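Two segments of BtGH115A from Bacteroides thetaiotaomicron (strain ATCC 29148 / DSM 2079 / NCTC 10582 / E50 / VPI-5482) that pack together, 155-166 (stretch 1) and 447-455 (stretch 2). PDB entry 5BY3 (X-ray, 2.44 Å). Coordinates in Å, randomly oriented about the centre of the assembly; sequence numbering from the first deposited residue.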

ATOM      1  N   LEU A 155      19.867  -7.623  16.639  1.00 52.64           N
ATOM      2  CA  LEU A 155      18.854  -8.714  16.681  1.00 58.80           C
ATOM      3  C   LEU A 155      17.540  -8.234  16.036  1.00 59.19           C
ATOM      4  O   LEU A 155      17.066  -7.125  16.331  1.00 52.60           O
ATOM      5  CB  LEU A 155      18.602  -9.129  18.137  1.00 62.97           C
ATOM      6  CG  LEU A 155      17.866 -10.426  18.492  1.00 75.43           C
ATOM      7  CD1 LEU A 155      18.429 -10.964  19.798  1.00 72.29           C
ATOM      8  CD2 LEU A 155      16.350 -10.251  18.605  1.00 76.45           C
ATOM      9  N   GLN A 156      16.934  -9.041  15.168  1.00 54.08           N
ATOM     10  CA  GLN A 156      15.672  -8.581  14.542  1.00 52.98           C
ATOM     11  C   GLN A 156      14.601  -9.665  14.455  1.00 52.91           C
ATOM     12  O   GLN A 156      14.935 -10.845  14.446  1.00 58.24           O
ATOM     13  CB  GLN A 156      15.928  -7.964  13.151  1.00 55.71           C
ATOM     14  CG  GLN A 156      16.307  -6.483  13.142  1.00 53.78           C
ATOM     15  CD  GLN A 156      16.707  -5.970  11.764  1.00 53.16           C
ATOM     16  OE1 GLN A 156      17.805  -5.446  11.584  1.00 51.97           O
ATOM     17  NE2 GLN A 156      15.825  -6.125  10.788  1.00 52.31           N
ATOM     18  N   SER A 157      13.335  -9.239  14.361  1.00 47.67           N
ATOM     19  CA  SER A 157      12.137 -10.084  14.277  1.00 47.71           C
ATOM     20  C   SER A 157      10.972  -9.223  13.772  1.00 48.01           C
ATOM     21  O   SER A 157      10.920  -8.025  14.078  1.00 53.27           O
ATOM     22  CB  SER A 157      11.766 -10.642  15.664  1.00 47.31           C
ATOM     23  OG  SER A 157      11.814  -9.627  16.661  1.00 50.46           O
ATOM     24  N   PRO A 158      10.013  -9.824  13.040  1.00 45.55           N
ATOM     25  CA  PRO A 158       8.909  -9.036  12.471  1.00 48.27           C
ATOM     26  C   PRO A 158       7.792  -8.644  13.461  1.00 51.97           C
ATOM     27  O   PRO A 158       7.361  -9.471  14.300  1.00 52.86           O
ATOM     28  CB  PRO A 158       8.356  -9.965  11.364  1.00 47.96           C
ATOM     29  CG  PRO A 158       8.655 -11.319  11.874  1.00 45.47           C
ATOM     30  CD  PRO A 158       9.998 -11.212  12.541  1.00 42.95           C
ATOM     31  N   SER A 159       7.322  -7.397  13.331  1.00 49.32           N
ATOM     32  CA  SER A 159       6.104  -6.917  13.970  1.00 43.73           C
ATOM     33  C   SER A 159       4.859  -7.644  13.409  1.00 46.39           C
ATOM     34  O   SER A 159       3.951  -7.993  14.157  1.00 46.38           O
ATOM     35  CB  SER A 159       5.953  -5.427  13.737  1.00 46.65           C
ATOM     36  OG  SER A 159       6.844  -4.660  14.533  1.00 55.17           O
ATOM     37  N   VAL A 160       4.823  -7.886  12.097  1.00 47.42           N
ATOM     38  CA  VAL A 160       3.683  -8.574  11.458  1.00 45.89           C
ATOM     39  C   VAL A 160       4.143  -9.919  10.903  1.00 48.09           C
ATOM     40  O   VAL A 160       5.239 -10.013  10.294  1.00 52.42           O
ATOM     41  CB  VAL A 160       2.976  -7.653  10.431  1.00 44.77           C
ATOM     42  CG1 VAL A 160       1.850  -8.364   9.658  1.00 40.01           C
ATOM     43  CG2 VAL A 160       2.431  -6.406  11.142  1.00 41.39           C
ATOM     44  N   GLU A 161       3.336 -10.960  11.150  1.00 46.19           N
ATOM     45  CA  GLU A 161       3.756 -12.354  10.868  1.00 45.43           C
ATOM     46  C   GLU A 161       3.752 -12.718   9.365  1.00 41.09           C
ATOM     47  O   GLU A 161       4.700 -13.365   8.871  1.00 34.75           O
ATOM     48  CB  GLU A 161       2.977 -13.398  11.702  1.00 46.11           C
ATOM     49  CG  GLU A 161       3.799 -14.673  11.909  1.00 51.94           C
ATOM     50  CD  GLU A 161       3.070 -15.882  12.496  1.00 54.92           C
ATOM     51  OE1 GLU A 161       1.879 -15.792  12.852  1.00 56.03           O
ATOM     52  OE2 GLU A 161       3.720 -16.951  12.607  1.00 61.16           O
ATOM     53  N   TYR A 162       2.708 -12.286   8.661  1.00 36.67           N
ATOM     54  CA  TYR A 162       2.656 -12.448   7.216  1.00 41.36           C
ATOM     55  C   TYR A 162       2.512 -11.091   6.521  1.00 45.72           C
ATOM     56  O   TYR A 162       1.599 -10.303   6.831  1.00 43.46           O
ATOM     57  CB  TYR A 162       1.516 -13.380   6.810  1.00 43.33           C
ATOM     58  CG  TYR A 162       1.787 -14.790   7.230  1.00 48.30           C
ATOM     59  CD1 TYR A 162       2.539 -15.638   6.417  1.00 50.37           C
ATOM     60  CD2 TYR A 162       1.342 -15.274   8.467  1.00 50.29           C
ATOM     61  CE1 TYR A 162       2.802 -16.950   6.796  1.00 50.69           C
ATOM     62  CE2 TYR A 162       1.608 -16.577   8.861  1.00 51.72           C
ATOM     63  CZ  TYR A 162       2.330 -17.405   8.012  1.00 50.94           C
ATOM     64  OH  TYR A 162       2.596 -18.684   8.377  1.00 51.64           O
ATOM     65  N   ARG A 163       3.422 -10.811   5.583  1.00 44.29           N
ATOM     66  CA  ARG A 163       3.372  -9.523   4.909  1.00 42.86           C
ATOM     67  C   ARG A 163       3.701  -9.692   3.464  1.00 40.54           C
ATOM     68  O   ARG A 163       4.592 -10.434   3.064  1.00 42.65           O
ATOM     69  CB  ARG A 163       4.234  -8.475   5.624  1.00 41.85           C
ATOM     70  CG  ARG A 163       5.591  -8.992   5.967  1.00 41.92           C
ATOM     71  CD  ARG A 163       6.163  -8.718   7.359  1.00 36.83           C
ATOM     72  NE  ARG A 163       7.456  -9.399   7.206  1.00 36.83           N
ATOM     73  CZ  ARG A 163       7.697 -10.676   7.526  1.00 41.78           C
ATOM     74  NH1 ARG A 163       6.780 -11.417   8.177  1.00 42.99           N
ATOM     75  NH2 ARG A 163       8.886 -11.198   7.250  1.00 39.30           N
ATOM     76  N   GLY A 164       2.939  -9.022   2.647  1.00 38.97           N
ATOM     77  CA  GLY A 164       3.078  -9.342   1.258  1.00 39.79           C
ATOM     78  C   GLY A 164       2.343  -8.383   0.405  1.00 39.73           C
ATOM     79  O   GLY A 164       1.728  -7.425   0.901  1.00 35.17           O
ATOM     80  N   ILE A 165       2.402  -8.677  -0.892  1.00 41.18           N
ATOM     81  CA  ILE A 165       1.780  -7.859  -1.897  1.00 38.65           C
ATOM     82  C   ILE A 165       0.861  -8.689  -2.759  1.00 38.86           C
ATOM     83  O   ILE A 165       1.008  -9.903  -2.872  1.00 46.82           O
ATOM     84  CB  ILE A 165       2.857  -7.166  -2.792  1.00 42.81           C
ATOM     85  CG1 ILE A 165       3.526  -8.177  -3.760  1.00 37.79           C
ATOM     86  CG2 ILE A 165       3.846  -6.357  -1.924  1.00 34.18           C
ATOM     87  CD1 ILE A 165       4.437  -7.559  -4.810  1.00 37.25           C
ATOM     88  N   PHE A 166      -0.051  -7.993  -3.409  1.00 37.00           N
ATOM     89  CA  PHE A 166      -0.946  -8.525  -4.393  1.00 35.45           C
ATOM     90  C   PHE A 166      -0.742  -7.788  -5.757  1.00 35.60           C
ATOM     91  O   PHE A 166      -1.110  -6.632  -5.871  1.00 35.60           O
ATOM     92  CB  PHE A 166      -2.394  -8.359  -3.806  1.00 35.95           C
ATOM     93  CG  PHE A 166      -3.527  -8.738  -4.755  1.00 33.92           C
ATOM     94  CD1 PHE A 166      -3.356  -9.693  -5.778  1.00 33.90           C
ATOM     95  CD2 PHE A 166      -4.787  -8.143  -4.603  1.00 31.55           C
ATOM     96  CE1 PHE A 166      -4.404 -10.028  -6.638  1.00 32.15           C
ATOM     97  CE2 PHE A 166      -5.835  -8.476  -5.456  1.00 32.78           C
ATOM     98  CZ  PHE A 166      -5.649  -9.445  -6.461  1.00 31.97           C
ATOM     99  N   PHE A 447       5.034   0.581   3.843  1.00 36.24           N
ATOM    100  CA  PHE A 447       4.200  -0.488   4.311  1.00 35.56           C
ATOM    101  C   PHE A 447       5.046  -1.661   4.838  1.00 37.08           C
ATOM    102  O   PHE A 447       4.759  -2.192   5.896  1.00 33.45           O
ATOM    103  CB  PHE A 447       3.307  -0.939   3.150  1.00 38.98           C
ATOM    104  CG  PHE A 447       2.113  -1.766   3.556  1.00 36.86           C
ATOM    105  CD1 PHE A 447       2.197  -3.158   3.610  1.00 37.22           C
ATOM    106  CD2 PHE A 447       0.890  -1.153   3.848  1.00 37.60           C
ATOM    107  CE1 PHE A 447       1.092  -3.924   3.976  1.00 34.95           C
ATOM    108  CE2 PHE A 447      -0.219  -1.918   4.200  1.00 34.99           C
ATOM    109  CZ  PHE A 447      -0.106  -3.301   4.252  1.00 33.41           C
HETATM  110  N   MSE A 448       6.093  -2.038   4.107  1.00 36.07           N
HETATM  111  CA  MSE A 448       6.865  -3.247   4.437  1.00 37.89           C
HETATM  112  C   MSE A 448       7.741  -3.014   5.627  1.00 36.29           C
HETATM  113  O   MSE A 448       7.926  -3.947   6.421  1.00 38.69           O
HETATM  114  CB  MSE A 448       7.686  -3.868   3.293  1.00 37.54           C
HETATM  115  CG  MSE A 448       6.823  -4.407   2.154  1.00 42.27           C
HETATM  116 SE   MSE A 448       5.428  -5.692   2.714  1.00 43.95          SE
HETATM  117  CE  MSE A 448       4.142  -5.210   1.330  1.00 36.88           C
ATOM    118  N   ASP A 449       8.274  -1.794   5.745  1.00 34.82           N
ATOM    119  CA  ASP A 449       8.974  -1.329   6.960  1.00 39.08           C
ATOM    120  C   ASP A 449       8.069  -1.356   8.183  1.00 41.83           C
ATOM    121  O   ASP A 449       8.503  -1.792   9.253  1.00 43.11           O
ATOM    122  CB  ASP A 449       9.552   0.092   6.805  1.00 36.74           C
ATOM    123  CG  ASP A 449      10.825   0.138   5.938  1.00 39.21           C
ATOM    124  OD1 ASP A 449      11.421  -0.925   5.682  1.00 43.85           O
ATOM    125  OD2 ASP A 449      11.225   1.240   5.496  1.00 35.00           O
HETATM  126  N   MSE A 450       6.821  -0.888   8.015  1.00 41.79           N
HETATM  127  CA  MSE A 450       5.847  -0.865   9.103  1.00 43.67           C
HETATM  128  C   MSE A 450       5.670  -2.262   9.621  1.00 44.01           C
HETATM  129  O   MSE A 450       5.827  -2.499  10.811  1.00 49.11           O
HETATM  130  CB  MSE A 450       4.557  -0.195   8.680  1.00 41.61           C
HETATM  131  CG  MSE A 450       4.791   1.290   8.896  1.00 39.76           C
HETATM  132 SE   MSE A 450       3.282   2.316   8.182  1.00 35.79          SE
HETATM  133  CE  MSE A 450       2.369   2.230   9.935  1.00 36.07           C
ATOM    134  N   ALA A 451       5.472  -3.189   8.696  1.00 41.34           N
ATOM    135  CA  ALA A 451       5.139  -4.580   8.966  1.00 43.44           C
ATOM    136  C   ALA A 451       6.329  -5.322   9.522  1.00 47.08           C
ATOM    137  O   ALA A 451       6.160  -6.296  10.262  1.00 48.16           O
ATOM    138  CB  ALA A 451       4.631  -5.260   7.694  1.00 41.15           C
ATOM    139  N   TRP A 452       7.530  -4.857   9.176  1.00 47.16           N
ATOM    140  CA  TRP A 452       8.739  -5.504   9.657  1.00 41.37           C
ATOM    141  C   TRP A 452       9.151  -5.011  11.041  1.00 44.30           C
ATOM    142  O   TRP A 452       9.550  -5.825  11.888  1.00 49.52           O
ATOM    143  CB  TRP A 452       9.891  -5.413   8.659  1.00 39.60           C
ATOM    144  CG  TRP A 452      11.183  -5.988   9.247  1.00 41.12           C
ATOM    145  CD1 TRP A 452      12.205  -5.285   9.781  1.00 37.56           C
ATOM    146  CD2 TRP A 452      11.530  -7.375   9.398  1.00 37.39           C
ATOM    147  NE1 TRP A 452      13.186  -6.127  10.216  1.00 38.30           N
ATOM    148  CE2 TRP A 452      12.797  -7.418  10.010  1.00 36.83           C
ATOM    149  CE3 TRP A 452      10.883  -8.583   9.086  1.00 38.26           C
ATOM    150  CZ2 TRP A 452      13.443  -8.625  10.346  1.00 34.03           C
ATOM    151  CZ3 TRP A 452      11.540  -9.800   9.390  1.00 32.63           C
ATOM    152  CH2 TRP A 452      12.798  -9.801  10.026  1.00 30.01           C
ATOM    153  N   ASN A 453       9.086  -3.692  11.260  1.00 43.92           N
ATOM    154  CA  ASN A 453       9.454  -3.077  12.535  1.00 38.66           C
ATOM    155  C   ASN A 453       8.715  -1.781  12.704  1.00 41.82           C
ATOM    156  O   ASN A 453       9.222  -0.725  12.329  1.00 47.99           O
ATOM    157  CB  ASN A 453      10.960  -2.832  12.627  1.00 39.82           C
ATOM    158  CG  ASN A 453      11.433  -2.473  14.043  1.00 45.35           C
ATOM    159  OD1 ASN A 453      10.655  -2.031  14.919  1.00 43.76           O
ATOM    160  ND2 ASN A 453      12.725  -2.674  14.281  1.00 45.61           N
ATOM    161  N   LEU A 454       7.510  -1.867  13.269  1.00 46.25           N
ATOM    162  CA  LEU A 454       6.667  -0.691  13.563  1.00 45.33           C
ATOM    163  C   LEU A 454       7.324   0.384  14.507  1.00 43.82           C
ATOM    164  O   LEU A 454       7.182   1.615  14.267  1.00 42.78           O
ATOM    165  CB  LEU A 454       5.299  -1.155  14.109  1.00 41.55           C
ATOM    166  CG  LEU A 454       4.005  -0.445  13.686  1.00 42.12           C
ATOM    167  CD1 LEU A 454       2.971  -0.611  14.762  1.00 40.96           C
ATOM    168  CD2 LEU A 454       4.112   1.042  13.383  1.00 43.60           C
ATOM    169  N   ASP A 455       8.029  -0.069  15.554  1.00 43.80           N
ATOM    170  CA  ASP A 455       8.643   0.856  16.524  1.00 45.60           C
ATOM    171  C   ASP A 455       9.640   1.779  15.839  1.00 44.04           C
ATOM    172  O   ASP A 455       9.652   2.982  16.119  1.00 47.88           O
ATOM    173  CB  ASP A 455       9.315   0.145  17.733  1.00 55.36           C
ATOM    174  CG  ASP A 455       8.362  -0.796  18.527  1.00 60.01           C
ATOM    175  OD1 ASP A 455       7.171  -0.472  18.796  1.00 60.52           O
ATOM    176  OD2 ASP A 455       8.842  -1.892  18.895  1.00 64.03           O
TER
HETATM  177  O   HOH W   1       8.101  -2.806  16.167  1.00 52.40           O
HETATM  178  O   HOH W   2       8.311  -6.725   5.356  1.00 49.53           O

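Trp-452 is the most heavily covered residue of the contact, with 139 Å² of its surface under stretch 1. Although its CA-to-CB bond points away from that stretch, a t rotamer brings the ring back, so that Pro-158 and the backbone of Ser-157 lie over one face. The compact, puckered proline ring suits this place: its CB sits 3.7 Å from Trp-452 CE3, while Pro-158 CA makes a CA-H...O contact of 3.3 Å with Trp-452 O. Beside it, Val-160 CB meets Ala-451 CB at 4.0 Å; the small alanine lets the backbones draw close here, the two CA atoms being 4.9 Å apart. Farther along, the helix and the strand 162-166 run nearly antiparallel (164°), their axes no closer than 9.1 Å, and selenomethionine Met-448 reaches across the gap. Its CE lies 3.5 Å from Ile-165 CG2 and 3.3 Å from Gly-164 O.

Two backbone hydrogen bonds join the loop to the end of the helix 447-452. Ser-159 N donates to Trp-452 O (3.1 Å) and Val-160 N to Ala-451 O (2.8 Å), so consecutive amides serve consecutive carbonyls.

Arg-163 combines apolar and polar roles. Its CD packs 3.8 Å from Ala-451 CB, and NH2 approaches the edge of the indole, 3.7 Å from Trp-452 CZ3. Within its own stretch, Arg-163 NH1 donates to Val-160 O (3.0 Å), tying the side chain to the loop. Water 2 lies 3.0 Å from Met-448 O and accepts a weak hydrogen bond from Arg-163 NE (3.4 Å).

At the other border, Ser-159 points toward stretch 2. Water 1 links its OG (2.8 Å) to Asn-453 OD1 (2.9 Å) and Asp-455 N (2.8 Å), extending the contact into the start of the next helix.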